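Local structure of phosphoribosylaminoimidazole carboxylase, ATPase subunit (Thermus thermophilus, 3AW8) at residues 316-321 against 339-344; 297-302 against 344-349; 182-187 against 197-202; 303-308 against 358-363. The protein probably catalyses the ATP-dependent joining of bicarbonate to 5-aminoimidazole ribonucleotide, giving N5-carboxyaminoimidazole ribonucleotide for purine biosynthesis. One frame throughout, in Å; residues are numbered along the deposited sequence.

Contact 1. Residues 316-321 against 339-344; sequences LKVEGA and ITLRRD
Gly-320 and Arg-342 share the one hydrogen bond between 316-321 and 339-344: Arg-342 N donates to Gly-320 O at 2.8 Å, nearly straight at the hydrogen (161°) and with the donor tilted 21° from the carbonyl plane. The same oxygen takes a CA-H...O contact from Leu-341 CA at 3.1 Å. Beside it, Leu-341 sets CD1 against the turn, 4.3 Å from Ala-321 CB and 4.3 Å from Val-318 CG1. Its CG stands anti to the backbone N (chi1 180°), and CD1 beyond it reaches the turn. The Arg-343 chain, bent at chi2 and chi3, brings the edge of its guanidinium against Gly-320 CA, with NH1 nearest. Glu-319 crosses Arg-343 at about a right angle and sets OE2 over one guanidinium face, 3.8 Å from NH2; this is a long salt bridge of charges alone, with no N-H aimed at the oxygen. An alanine in place of Arg-343 would probably leave Glu-319 without this opposite charge and uncover the glycine. A type II turn from Val-318 to Ala-321 positions these groups, with Gly-320 at its third place, where positive phi suits glycine. The turn leads into edge strand 321-325 of the large antiparallel sheet, where Ala-321 forms a non-hydrogen-bonded pair with Leu-341 of strand 335-343, within the carboxylase C-terminal domain. Arg-342 sends its guanidinium to Glu-275 of the second subunit. The contact therefore probably depends on backbone bonding and apolar packing for its fit, with the exposed Glu-319 adding loose electrostatic attraction.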
loop_
_atom_site.group_PDB
_atom_site.type_symbol
_atom_site.label_atom_id
_atom_site.label_comp_id
_atom_site.label_asym_id
_atom_site.label_seq_id
_atom_site.Cartn_x
_atom_site.Cartn_y
_atom_site.Cartn_z
ATOM N N LEU A 316 3.021 -14.710 -8.660
ATOM C CA LEU A 316 2.404 -13.586 -9.345
ATOM C C LEU A 316 1.510 -14.023 -10.512
ATOM O O LEU A 316 0.715 -13.231 -11.011
ATOM C CB LEU A 316 3.484 -12.620 -9.834
ATOM C CG LEU A 316 4.057 -11.565 -8.872
ATOM C CD1 LEU A 316 3.620 -11.811 -7.443
ATOM C CD2 LEU A 316 5.576 -11.566 -8.988
ATOM N N LYS A 317 1.639 -15.273 -10.953
ATOM C CA LYS A 317 0.807 -15.779 -12.046
ATOM C C LYS A 317 -0.610 -16.011 -11.547
ATOM O O LYS A 317 -1.541 -16.096 -12.340
ATOM C CB LYS A 317 1.358 -17.094 -12.608
ATOM C CG LYS A 317 2.621 -16.946 -13.438
ATOM C CD LYS A 317 3.093 -18.288 -13.990
ATOM C CE LYS A 317 4.532 -18.211 -14.515
ATOM N NZ LYS A 317 4.722 -17.183 -15.586
ATOM N N VAL A 318 -0.760 -16.133 -10.230
ATOM C CA VAL A 318 -2.069 -16.344 -9.617
ATOM C C VAL A 318 -2.707 -14.973 -9.419
ATOM O O VAL A 318 -2.105 -14.092 -8.804
ATOM C CB VAL A 318 -1.946 -17.018 -8.238
ATOM C CG1 VAL A 318 -3.320 -17.337 -7.698
ATOM C CG2 VAL A 318 -1.097 -18.266 -8.336
ATOM N N GLU A 319 -3.912 -14.775 -9.936
ATOM C CA GLU A 319 -4.542 -13.477 -9.777
ATOM C C GLU A 319 -5.209 -13.397 -8.426
ATOM O O GLU A 319 -5.649 -14.412 -7.876
ATOM C CB GLU A 319 -5.556 -13.201 -10.893
ATOM C CG GLU A 319 -6.571 -14.299 -11.145
ATOM C CD GLU A 319 -7.589 -13.895 -12.200
ATOM O OE1 GLU A 319 -7.167 -13.435 -13.287
ATOM O OE2 GLU A 319 -8.808 -14.036 -11.947
ATOM N N GLY A 320 -5.277 -12.180 -7.896
ATOM C CA GLY A 320 -5.865 -11.976 -6.588
ATOM C C GLY A 320 -4.808 -12.271 -5.546
ATOM O O GLY A 320 -5.039 -12.134 -4.346
ATOM N N ALA A 321 -3.637 -12.682 -6.019
ATOM C CA ALA A 321 -2.526 -13.001 -5.145
ATOM C C ALA A 321 -1.661 -11.758 -4.948
ATOM O O ALA A 321 -1.205 -11.155 -5.922
ATOM C CB ALA A 321 -1.691 -14.135 -5.753
ATOM N N ILE A 339 1.651 -14.019 1.637
ATOM C CA ILE A 339 0.890 -13.847 0.411
ATOM C C ILE A 339 -0.582 -13.727 0.747
ATOM O O ILE A 339 -1.142 -14.604 1.392
ATOM C CB ILE A 339 1.035 -15.066 -0.527
ATOM C CG1 ILE A 339 2.499 -15.275 -0.910
ATOM C CG2 ILE A 339 0.169 -14.867 -1.766
ATOM C CD1 ILE A 339 2.730 -16.562 -1.658
ATOM N N THR A 340 -1.215 -12.646 0.319
ATOM C CA THR A 340 -2.633 -12.505 0.571
ATOM C C THR A 340 -3.404 -12.684 -0.720
ATOM O O THR A 340 -3.178 -11.976 -1.698
ATOM C CB THR A 340 -2.988 -11.154 1.181
ATOM O OG1 THR A 340 -2.519 -11.115 2.536
ATOM C CG2 THR A 340 -4.507 -10.950 1.162
ATOM N N LEU A 341 -4.301 -13.663 -0.705
ATOM C CA LEU A 341 -5.148 -13.984 -1.843
ATOM C C LEU A 341 -6.515 -13.411 -1.541
ATOM O O LEU A 341 -7.168 -13.810 -0.578
ATOM C CB LEU A 341 -5.238 -15.500 -2.010
ATOM C CG LEU A 341 -6.087 -16.079 -3.146
ATOM C CD1 LEU A 341 -5.594 -15.580 -4.497
ATOM C CD2 LEU A 341 -6.013 -17.596 -3.082
ATOM N N ARG A 342 -6.943 -12.456 -2.354
ATOM C CA ARG A 342 -8.240 -11.836 -2.152
ATOM C C ARG A 342 -9.136 -12.051 -3.367
ATOM O O ARG A 342 -8.932 -11.443 -4.416
ATOM C CB ARG A 342 -8.069 -10.338 -1.902
ATOM C CG ARG A 342 -9.293 -9.662 -1.329
ATOM C CD ARG A 342 -9.272 -8.188 -1.646
ATOM N NE ARG A 342 -9.407 -7.974 -3.080
ATOM C CZ ARG A 342 -10.500 -8.273 -3.778
ATOM N NH1 ARG A 342 -11.557 -8.798 -3.170
ATOM N NH2 ARG A 342 -10.542 -8.054 -5.087
ATOM N N ARG A 343 -10.116 -12.934 -3.220
ATOM C CA ARG A 343 -11.063 -13.217 -4.292
ATOM C C ARG A 343 -12.434 -12.753 -3.806
ATOM O O ARG A 343 -12.575 -12.336 -2.654
ATOM C CB ARG A 343 -11.094 -14.717 -4.607
ATOM C CG ARG A 343 -9.751 -15.324 -5.010
ATOM C CD ARG A 343 -9.024 -14.463 -6.027
ATOM N NE ARG A 343 -9.920 -14.018 -7.089
ATOM C CZ ARG A 343 -9.652 -13.030 -7.941
ATOM N NH1 ARG A 343 -8.504 -12.368 -7.871
ATOM N NH2 ARG A 343 -10.544 -12.695 -8.863
ATOM N N ASP A 344 -13.446 -12.814 -4.666
ATOM C CA ASP A 344 -14.777 -12.376 -4.249
ATOM C C ASP A 344 -15.794 -13.505 -4.129
ATOM O O ASP A 344 -16.995 -13.257 -4.036
ATOM C CB ASP A 344 -15.307 -11.302 -5.201
ATOM C CG ASP A 344 -14.416 -10.074 -5.242
ATOM O OD1 ASP A 344 -13.321 -10.161 -5.843
ATOM O OD2 ASP A 344 -14.803 -9.031 -4.669
#

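Contact 2. Residues 297-302 against 344-349; sequences RGQSAM and DGLKAL
Gln-299 brings its side-chain oxygen OE1 to 2.7 Å from Leu-346 N, at the start of a helix, yet the angle is too poor for a hydrogen bond. The amide lies against the first turn instead: OE1 is also 3.4 Å from Leu-346 CB, while NE2 sits 3.7 Å from that same carbon, the two side chains crossing obliquely. Gln-299 reaches this far because its chain is extended beyond CG (chi2 176°). The partly negative oxygen beside the amino-terminal end of the helix is likely to be favoured electrostatically, even without a formed bond. Gly-345 holds the N-cap position, and its carbonyl O receives Leu-349 N at 2.9 Å, closing the first helical turn. The fold here is a tight strand-to-helix connection: strand 335-343 ends, the chain turns through Asp-344 and Gly-345, and helix 346-357 runs back across the face of the sheet that bears Gln-299 and Ala-301. Ser-300, between them, points its CB the other way and packs on Trp-269. Leu-349 drops from the helix onto that face, with CG anti to its backbone N (chi1 -168°), and its CD2 meets Ala-301 CB at 3.8 Å. An alanine in place of Gln-299 would probably leave Leu-346 without its amide cover and open a gap beside the helix start. Gly-298, whose positive phi favours glycine, precedes strand 299-306, its CA 4.4 Å from Asp-344 OD2.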
loop_
_atom_site.group_PDB
_atom_site.type_symbol
_atom_site.label_atom_id
_atom_site.label_comp_id
_atom_site.label_asym_id
_atom_site.label_seq_id
_atom_site.Cartn_x
_atom_site.Cartn_y
_atom_site.Cartn_z
ATOM N N ARG A 297 -13.160 -6.798 2.073
ATOM C CA ARG A 297 -13.307 -6.732 0.627
ATOM C C ARG A 297 -13.281 -8.178 0.170
ATOM O O ARG A 297 -12.209 -8.761 -0.016
ATOM C CB ARG A 297 -12.140 -5.979 -0.019
ATOM C CG ARG A 297 -12.119 -4.474 0.223
ATOM C CD ARG A 297 -10.847 -3.879 -0.359
ATOM N NE ARG A 297 -10.684 -2.457 -0.069
ATOM C CZ ARG A 297 -9.530 -1.805 -0.190
ATOM N NH1 ARG A 297 -9.461 -0.511 0.089
ATOM N NH2 ARG A 297 -8.434 -2.454 -0.575
ATOM N N GLY A 298 -14.464 -8.764 0.023
ATOM C CA GLY A 298 -14.543 -10.147 -0.406
ATOM C C GLY A 298 -13.999 -11.114 0.623
ATOM O O GLY A 298 -14.330 -11.025 1.804
ATOM N N GLN A 299 -13.160 -12.038 0.171
ATOM C CA GLN A 299 -12.570 -13.048 1.040
ATOM C C GLN A 299 -11.062 -13.144 0.876
ATOM O O GLN A 299 -10.536 -13.063 -0.232
ATOM C CB GLN A 299 -13.170 -14.412 0.739
ATOM C CG GLN A 299 -14.517 -14.670 1.342
ATOM C CD GLN A 299 -15.047 -16.005 0.886
ATOM O OE1 GLN A 299 -15.364 -16.182 -0.292
ATOM N NE2 GLN A 299 -15.124 -16.967 1.807
ATOM N N SER A 300 -10.364 -13.354 1.982
ATOM C CA SER A 300 -8.920 -13.436 1.929
ATOM C C SER A 300 -8.358 -14.678 2.580
ATOM O O SER A 300 -8.956 -15.254 3.486
ATOM C CB SER A 300 -8.310 -12.212 2.602
ATOM O OG SER A 300 -8.745 -11.032 1.968
ATOM N N ALA A 301 -7.193 -15.075 2.093
ATOM C CA ALA A 301 -6.467 -16.211 2.615
ATOM C C ALA A 301 -5.054 -15.665 2.768
ATOM O O ALA A 301 -4.448 -15.188 1.801
ATOM C CB ALA A 301 -6.491 -17.368 1.627
ATOM N N MET A 302 -4.545 -15.720 3.990
ATOM C CA MET A 302 -3.218 -15.215 4.300
ATOM C C MET A 302 -2.289 -16.409 4.483
ATOM O O MET A 302 -2.474 -17.194 5.413
ATOM C CB MET A 302 -3.310 -14.388 5.597
ATOM C CG MET A 302 -2.156 -13.435 5.905
ATOM S SD MET A 302 -0.612 -14.228 6.376
ATOM C CE MET A 302 -1.148 -15.200 7.815
ATOM N N ASP A 344 -13.446 -12.814 -4.666
ATOM C CA ASP A 344 -14.777 -12.376 -4.249
ATOM C C ASP A 344 -15.794 -13.505 -4.129
ATOM O O ASP A 344 -16.995 -13.257 -4.036
ATOM C CB ASP A 344 -15.307 -11.302 -5.201
ATOM C CG ASP A 344 -14.416 -10.074 -5.242
ATOM O OD1 ASP A 344 -13.321 -10.161 -5.843
ATOM O OD2 ASP A 344 -14.803 -9.031 -4.669
ATOM N N GLY A 345 -15.302 -14.739 -4.122
ATOM C CA GLY A 345 -16.167 -15.898 -3.998
ATOM C C GLY A 345 -15.378 -17.042 -3.398
ATOM O O GLY A 345 -14.263 -17.321 -3.842
ATOM N N LEU A 346 -15.949 -17.712 -2.402
ATOM C CA LEU A 346 -15.261 -18.812 -1.733
ATOM C C LEU A 346 -14.688 -19.842 -2.700
ATOM O O LEU A 346 -13.618 -20.404 -2.458
ATOM C CB LEU A 346 -16.195 -19.493 -0.727
ATOM C CG LEU A 346 -15.508 -20.417 0.290
ATOM C CD1 LEU A 346 -16.410 -20.608 1.505
ATOM C CD2 LEU A 346 -15.159 -21.751 -0.360
ATOM N N LYS A 347 -15.394 -20.085 -3.796
ATOM C CA LYS A 347 -14.927 -21.050 -4.782
ATOM C C LYS A 347 -13.626 -20.574 -5.419
ATOM O O LYS A 347 -12.634 -21.302 -5.450
ATOM C CB LYS A 347 -15.994 -21.262 -5.862
ATOM C CG LYS A 347 -15.589 -22.252 -6.947
ATOM C CD LYS A 347 -16.791 -22.677 -7.776
ATOM C CE LYS A 347 -17.694 -23.649 -7.009
ATOM N NZ LYS A 347 -18.205 -23.107 -5.714
ATOM N N ALA A 348 -13.638 -19.345 -5.926
ATOM C CA ALA A 348 -12.457 -18.766 -6.550
ATOM C C ALA A 348 -11.305 -18.772 -5.548
ATOM O O ALA A 348 -10.185 -19.184 -5.871
ATOM C CB ALA A 348 -12.754 -17.346 -7.003
ATOM N N LEU A 349 -11.595 -18.319 -4.331
ATOM C CA LEU A 349 -10.598 -18.270 -3.271
ATOM C C LEU A 349 -9.984 -19.648 -3.091
ATOM O O LEU A 349 -8.761 -19.816 -3.130
ATOM C CB LEU A 349 -11.246 -17.826 -1.954
ATOM C CG LEU A 349 -10.331 -17.444 -0.782
ATOM C CD1 LEU A 349 -11.175 -16.872 0.341
ATOM C CD2 LEU A 349 -9.549 -18.651 -0.287
#

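Contact 3. Residues 182-187 against 197-202; sequences SLLAVR and PLVENR
Ser-182 and Val-199 form an antiparallel hydrogen-bonded pair: Ser-182 N gives to Val-199 O at 2.9 Å, and Val-199 N gives to Ser-182 O at 3.0 Å. The Ser-182 hydroxyl sits between its own backbone N and carbonyl carbon (chi1 72°), a crowded position that directs OG to 3.0 Å from Asn-201 OD1. The hydroxyl also hydrogen-bonds Ser-266 OG. Asn-201 turns its other amide atom, ND2, to Ser-211 OG of the next strand, and this second bond would fix the amide rotation. The two segments belong to the hairpin of strands 179-187 and 193-204 in the large antiparallel sheet of the ATP-grasp region. The Leu-183 and Leu-198 side chains cross at a slant beside helix 220-237, where both touch Ala-226. Leu-198 CG lies anti to its carbonyl carbon, beside the backbone N (chi1 -84°), and CD2 beyond it touches both CB and CD1 of Leu-183, each at 3.7 Å. Two residues on from Ser-182, Leu-184 CD2 lies 4.3 Å from Val-199 CG2, and Val-199 also packs on Trp-269. Asn-201 reaches within about 4 Å of the side chain of His-203, a residue of the AMP pocket.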
loop_
_atom_site.group_PDB
_atom_site.type_symbol
_atom_site.label_atom_id
_atom_site.label_comp_id
_atom_site.label_asym_id
_atom_site.label_seq_id
_atom_site.Cartn_x
_atom_site.Cartn_y
_atom_site.Cartn_z
ATOM N N SER A 182 -9.046 -15.419 15.783
ATOM C CA SER A 182 -8.526 -14.228 16.437
ATOM C C SER A 182 -9.343 -13.036 16.000
ATOM O O SER A 182 -9.921 -13.031 14.913
ATOM C CB SER A 182 -7.054 -14.004 16.079
ATOM O OG SER A 182 -6.918 -13.576 14.742
ATOM N N LEU A 183 -9.398 -12.029 16.858
ATOM C CA LEU A 183 -10.148 -10.825 16.548
ATOM C C LEU A 183 -9.247 -9.615 16.700
ATOM O O LEU A 183 -8.754 -9.336 17.794
ATOM C CB LEU A 183 -11.353 -10.686 17.484
ATOM C CG LEU A 183 -12.187 -9.424 17.250
ATOM C CD1 LEU A 183 -13.587 -9.814 16.834
ATOM C CD2 LEU A 183 -12.220 -8.574 18.505
ATOM N N LEU A 184 -9.001 -8.912 15.602
ATOM C CA LEU A 184 -8.181 -7.717 15.669
ATOM C C LEU A 184 -9.133 -6.577 16.007
ATOM O O LEU A 184 -10.148 -6.389 15.343
ATOM C CB LEU A 184 -7.483 -7.445 14.329
ATOM C CG LEU A 184 -6.416 -8.428 13.838
ATOM C CD1 LEU A 184 -5.501 -8.779 14.987
ATOM C CD2 LEU A 184 -7.056 -9.691 13.287
ATOM N N ALA A 185 -8.819 -5.831 17.057
ATOM C CA ALA A 185 -9.658 -4.714 17.466
ATOM C C ALA A 185 -8.802 -3.467 17.578
ATOM O O ALA A 185 -7.584 -3.549 17.740
ATOM C CB ALA A 185 -10.330 -5.014 18.809
ATOM N N VAL A 186 -9.437 -2.309 17.498
ATOM C CA VAL A 186 -8.696 -1.067 17.590
ATOM C C VAL A 186 -9.464 0.016 18.335
ATOM O O VAL A 186 -10.683 0.138 18.214
ATOM C CB VAL A 186 -8.301 -0.574 16.175
ATOM C CG1 VAL A 186 -9.437 -0.816 15.207
ATOM C CG2 VAL A 186 -7.934 0.901 16.212
ATOM N N ARG A 187 -8.734 0.794 19.122
ATOM C CA ARG A 187 -9.325 1.870 19.890
ATOM C C ARG A 187 -8.458 3.109 19.739
ATOM O O ARG A 187 -7.280 3.099 20.098
ATOM C CB ARG A 187 -9.422 1.466 21.366
ATOM C CG ARG A 187 -10.056 2.511 22.280
ATOM C CD ARG A 187 -10.299 1.940 23.678
ATOM N NE ARG A 187 -10.830 2.945 24.599
ATOM C CZ ARG A 187 -10.097 3.875 25.206
ATOM N NH1 ARG A 187 -10.675 4.745 26.015
ATOM N NH2 ARG A 187 -8.786 3.927 25.018
ATOM N N PRO A 197 -13.450 -8.475 11.039
ATOM C CA PRO A 197 -14.168 -9.747 11.089
ATOM C C PRO A 197 -13.281 -10.744 11.834
ATOM O O PRO A 197 -12.064 -10.579 11.867
ATOM C CB PRO A 197 -14.313 -10.115 9.615
ATOM C CG PRO A 197 -14.392 -8.778 8.947
ATOM C CD PRO A 197 -13.331 -7.986 9.656
ATOM N N LEU A 198 -13.878 -11.758 12.447
ATOM C CA LEU A 198 -13.084 -12.762 13.133
ATOM C C LEU A 198 -12.241 -13.378 12.037
ATOM O O LEU A 198 -12.576 -13.258 10.863
ATOM C CB LEU A 198 -13.976 -13.837 13.771
ATOM C CG LEU A 198 -14.571 -13.555 15.157
ATOM C CD1 LEU A 198 -15.531 -14.668 15.526
ATOM C CD2 LEU A 198 -13.459 -13.455 16.198
ATOM N N VAL A 199 -11.150 -14.031 12.409
ATOM C CA VAL A 199 -10.276 -14.647 11.426
ATOM C C VAL A 199 -9.926 -16.046 11.908
ATOM O O VAL A 199 -9.695 -16.252 13.101
ATOM C CB VAL A 199 -8.968 -13.814 11.251
ATOM C CG1 VAL A 199 -8.028 -14.494 10.260
ATOM C CG2 VAL A 199 -9.306 -12.411 10.777
ATOM N N GLU A 200 -9.905 -17.009 10.990
ATOM C CA GLU A 200 -9.550 -18.370 11.355
ATOM C C GLU A 200 -8.066 -18.567 11.088
ATOM O O GLU A 200 -7.598 -18.389 9.959
ATOM C CB GLU A 200 -10.358 -19.381 10.547
ATOM C CG GLU A 200 -9.797 -20.786 10.638
ATOM C CD GLU A 200 -10.672 -21.815 9.976
ATOM O OE1 GLU A 200 -10.156 -22.923 9.698
ATOM O OE2 GLU A 200 -11.871 -21.521 9.748
ATOM N N ASN A 201 -7.327 -18.945 12.124
ATOM C CA ASN A 201 -5.887 -19.136 11.987
ATOM C C ASN A 201 -5.489 -20.592 12.158
ATOM O O ASN A 201 -5.978 -21.273 13.049
ATOM C CB ASN A 201 -5.158 -18.270 13.019
ATOM C CG ASN A 201 -5.741 -16.876 13.114
ATOM O OD1 ASN A 201 -6.148 -16.430 14.190
ATOM N ND2 ASN A 201 -5.800 -16.183 11.979
ATOM N N ARG A 202 -4.602 -21.068 11.295
ATOM C CA ARG A 202 -4.146 -22.443 11.375
ATOM C C ARG A 202 -2.661 -22.470 11.618
ATOM O O ARG A 202 -1.890 -21.881 10.862
ATOM C CB ARG A 202 -4.456 -23.195 10.086
ATOM C CG ARG A 202 -5.924 -23.276 9.788
ATOM C CD ARG A 202 -6.163 -24.178 8.615
ATOM N NE ARG A 202 -7.582 -24.260 8.311
ATOM C CZ ARG A 202 -8.070 -24.860 7.235
ATOM N NH1 ARG A 202 -7.243 -25.431 6.365
ATOM N NH2 ARG A 202 -9.379 -24.880 7.030
#

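Contact 4. Residues 303-308 against 358-363; sequences VNLIGE and RLVSEL
The Glu-308 carboxylate is gripped twice by Ser-361: the hydroxyl OG donates to OE1 at 3.2 Å, and the backbone N makes a weak bond to OE2 at 3.3 Å. OG meets OE1 on the syn side, 34° out of the carboxylate plane. Glu-308 has CG between its backbone N and carbonyl carbon (chi1 80°) and an extended chain beyond; Ser-361 OG likewise stands between its backbone N and carbonyl carbon (chi1 66°). Together the two bonds engage both oxygens and would tend to restrict rotation of the carboxylate, though the N-H bond is weak. Val-360 lies just inside, its CG1 3.6 Å from Glu-308 OE2 and its CG2 3.8 Å from Leu-305 CD1, the two apolar side chains crossing at about a right angle. The same CG2 is 4.3 Å from Val-303 CG2, and Leu-363 CD2 approaches Val-303 CB at 4.4 Å. Glu-362, a like charge nearby, is paired with Arg-209. Strand 299-306 runs between strands 207-213 and 335-343; Val-303 points toward the loop that follows helix 346-357, Leu-305 reaches it with CD1, and Leu-363 of that loop also packs on Leu-210 of strand 207-213.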
loop_
_atom_site.group_PDB
_atom_site.type_symbol
_atom_site.label_atom_id
_atom_site.label_comp_id
_atom_site.label_asym_id
_atom_site.label_seq_id
_atom_site.Cartn_x
_atom_site.Cartn_y
_atom_site.Cartn_z
ATOM N N VAL A 303 -1.309 -16.582 3.603
ATOM C CA VAL A 303 -0.396 -17.705 3.792
ATOM C C VAL A 303 1.012 -17.192 4.090
ATOM O O VAL A 303 1.602 -16.456 3.303
ATOM C CB VAL A 303 -0.383 -18.713 2.559
ATOM C CG1 VAL A 303 -1.758 -18.798 1.932
ATOM C CG2 VAL A 303 0.647 -18.315 1.521
ATOM N N ASN A 304 1.537 -17.561 5.253
ATOM C CA ASN A 304 2.873 -17.141 5.642
ATOM C C ASN A 304 3.948 -17.820 4.820
ATOM O O ASN A 304 3.777 -18.948 4.359
ATOM C CB ASN A 304 3.144 -17.452 7.117
ATOM C CG ASN A 304 2.671 -16.353 8.045
ATOM O OD1 ASN A 304 2.437 -15.221 7.620
ATOM N ND2 ASN A 304 2.543 -16.679 9.324
ATOM N N LEU A 305 5.057 -17.110 4.644
ATOM C CA LEU A 305 6.223 -17.608 3.926
ATOM C C LEU A 305 7.268 -17.843 5.017
ATOM O O LEU A 305 7.885 -16.900 5.515
ATOM C CB LEU A 305 6.711 -16.562 2.918
ATOM C CG LEU A 305 6.312 -16.677 1.436
ATOM C CD1 LEU A 305 5.164 -17.656 1.223
ATOM C CD2 LEU A 305 5.952 -15.302 0.920
ATOM N N ILE A 306 7.441 -19.104 5.404
ATOM C CA ILE A 306 8.381 -19.472 6.455
ATOM C C ILE A 306 9.648 -20.125 5.910
ATOM O O ILE A 306 9.583 -21.072 5.138
ATOM C CB ILE A 306 7.725 -20.456 7.462
ATOM C CG1 ILE A 306 6.384 -19.899 7.949
ATOM C CG2 ILE A 306 8.656 -20.705 8.644
ATOM C CD1 ILE A 306 6.501 -18.588 8.696
ATOM N N GLY A 307 10.794 -19.599 6.327
ATOM C CA GLY A 307 12.091 -20.119 5.930
ATOM C C GLY A 307 12.384 -20.501 4.488
ATOM O O GLY A 307 13.305 -21.279 4.241
ATOM N N GLU A 308 11.641 -19.960 3.532
ATOM C CA GLU A 308 11.869 -20.290 2.133
ATOM C C GLU A 308 11.385 -19.131 1.268
ATOM O O GLU A 308 10.507 -18.370 1.672
ATOM C CB GLU A 308 11.092 -21.556 1.769
ATOM C CG GLU A 308 9.612 -21.292 1.499
ATOM C CD GLU A 308 8.729 -22.532 1.596
ATOM O OE1 GLU A 308 9.036 -23.560 0.944
ATOM O OE2 GLU A 308 7.713 -22.465 2.323
ATOM N N ARG A 358 0.889 -25.281 -3.685
ATOM C CA ARG A 358 1.901 -26.052 -4.401
ATOM C C ARG A 358 3.218 -25.293 -4.428
ATOM O O ARG A 358 4.242 -25.814 -4.881
ATOM C CB ARG A 358 1.445 -26.324 -5.837
ATOM C CG ARG A 358 0.093 -27.008 -5.940
ATOM C CD ARG A 358 -0.381 -27.081 -7.382
ATOM N NE ARG A 358 -1.767 -27.532 -7.479
ATOM C CZ ARG A 358 -2.552 -27.306 -8.528
ATOM N NH1 ARG A 358 -2.089 -26.637 -9.580
ATOM N NH2 ARG A 358 -3.811 -27.727 -8.518
ATOM N N LEU A 359 3.185 -24.057 -3.935
ATOM C CA LEU A 359 4.370 -23.210 -3.914
ATOM C C LEU A 359 4.972 -23.057 -2.520
ATOM O O LEU A 359 6.135 -22.678 -2.379
ATOM C CB LEU A 359 4.020 -21.838 -4.485
ATOM C CG LEU A 359 3.561 -21.829 -5.946
ATOM C CD1 LEU A 359 3.056 -20.443 -6.332
ATOM C CD2 LEU A 359 4.723 -22.250 -6.840
ATOM N N VAL A 360 4.182 -23.369 -1.497
ATOM C CA VAL A 360 4.623 -23.246 -0.109
ATOM C C VAL A 360 4.603 -24.578 0.626
ATOM O O VAL A 360 3.619 -25.314 0.558
ATOM C CB VAL A 360 3.715 -22.275 0.664
ATOM C CG1 VAL A 360 4.162 -22.185 2.099
ATOM C CG2 VAL A 360 3.739 -20.912 0.010
ATOM N N SER A 361 5.683 -24.877 1.344
ATOM C CA SER A 361 5.769 -26.123 2.102
ATOM C C SER A 361 5.111 -25.961 3.473
ATOM O O SER A 361 4.678 -24.871 3.835
ATOM C CB SER A 361 7.231 -26.544 2.274
ATOM O OG SER A 361 7.938 -25.627 3.088
ATOM N N GLU A 362 5.042 -27.051 4.228
ATOM C CA GLU A 362 4.436 -27.052 5.556
ATOM C C GLU A 362 3.146 -26.248 5.662
ATOM O O GLU A 362 2.891 -25.624 6.689
ATOM C CB GLU A 362 5.416 -26.523 6.601
ATOM C CG GLU A 362 6.658 -27.359 6.802
ATOM C CD GLU A 362 7.584 -26.750 7.845
ATOM O OE1 GLU A 362 7.979 -25.570 7.675
ATOM O OE2 GLU A 362 7.914 -27.444 8.836
ATOM N N LEU A 363 2.337 -26.248 4.607
ATOM C CA LEU A 363 1.070 -25.527 4.649
ATOM C C LEU A 363 -0.059 -26.545 4.827
ATOM O O LEU A 363 -0.382 -27.301 3.905
ATOM C CB LEU A 363 0.867 -24.714 3.368
ATOM C CG LEU A 363 -0.440 -23.919 3.269
ATOM C CD1 LEU A 363 -0.582 -22.994 4.460
ATOM C CD2 LEU A 363 -0.459 -23.118 1.981
#

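How the contacts relate
All four contacts reach one large antiparallel sheet. Strand 299-306 serves contacts 2 and 4 in turn, its start against helix 346-357 and its end against the loop that follows that helix; their centres are 19 Å apart. Contact 1 sits on the far side of strand 335-343. Its centre is 9 Å from that of contact 2, and the two are joined by shared Asp-344 and by backbone bonds such as Arg-343 O to Gln-299 N at 2.9 Å. Ile-339 N to Val-303 O, 3.0 Å, links contacts 1 and 4. Contact 3 lies closest to the nucleotide: Asn-201 is about 9 Å from AMP by side chain, Asn-304 of contact 4 about 12 Å, while contacts 1 and 2 are away from the annotated binding residues.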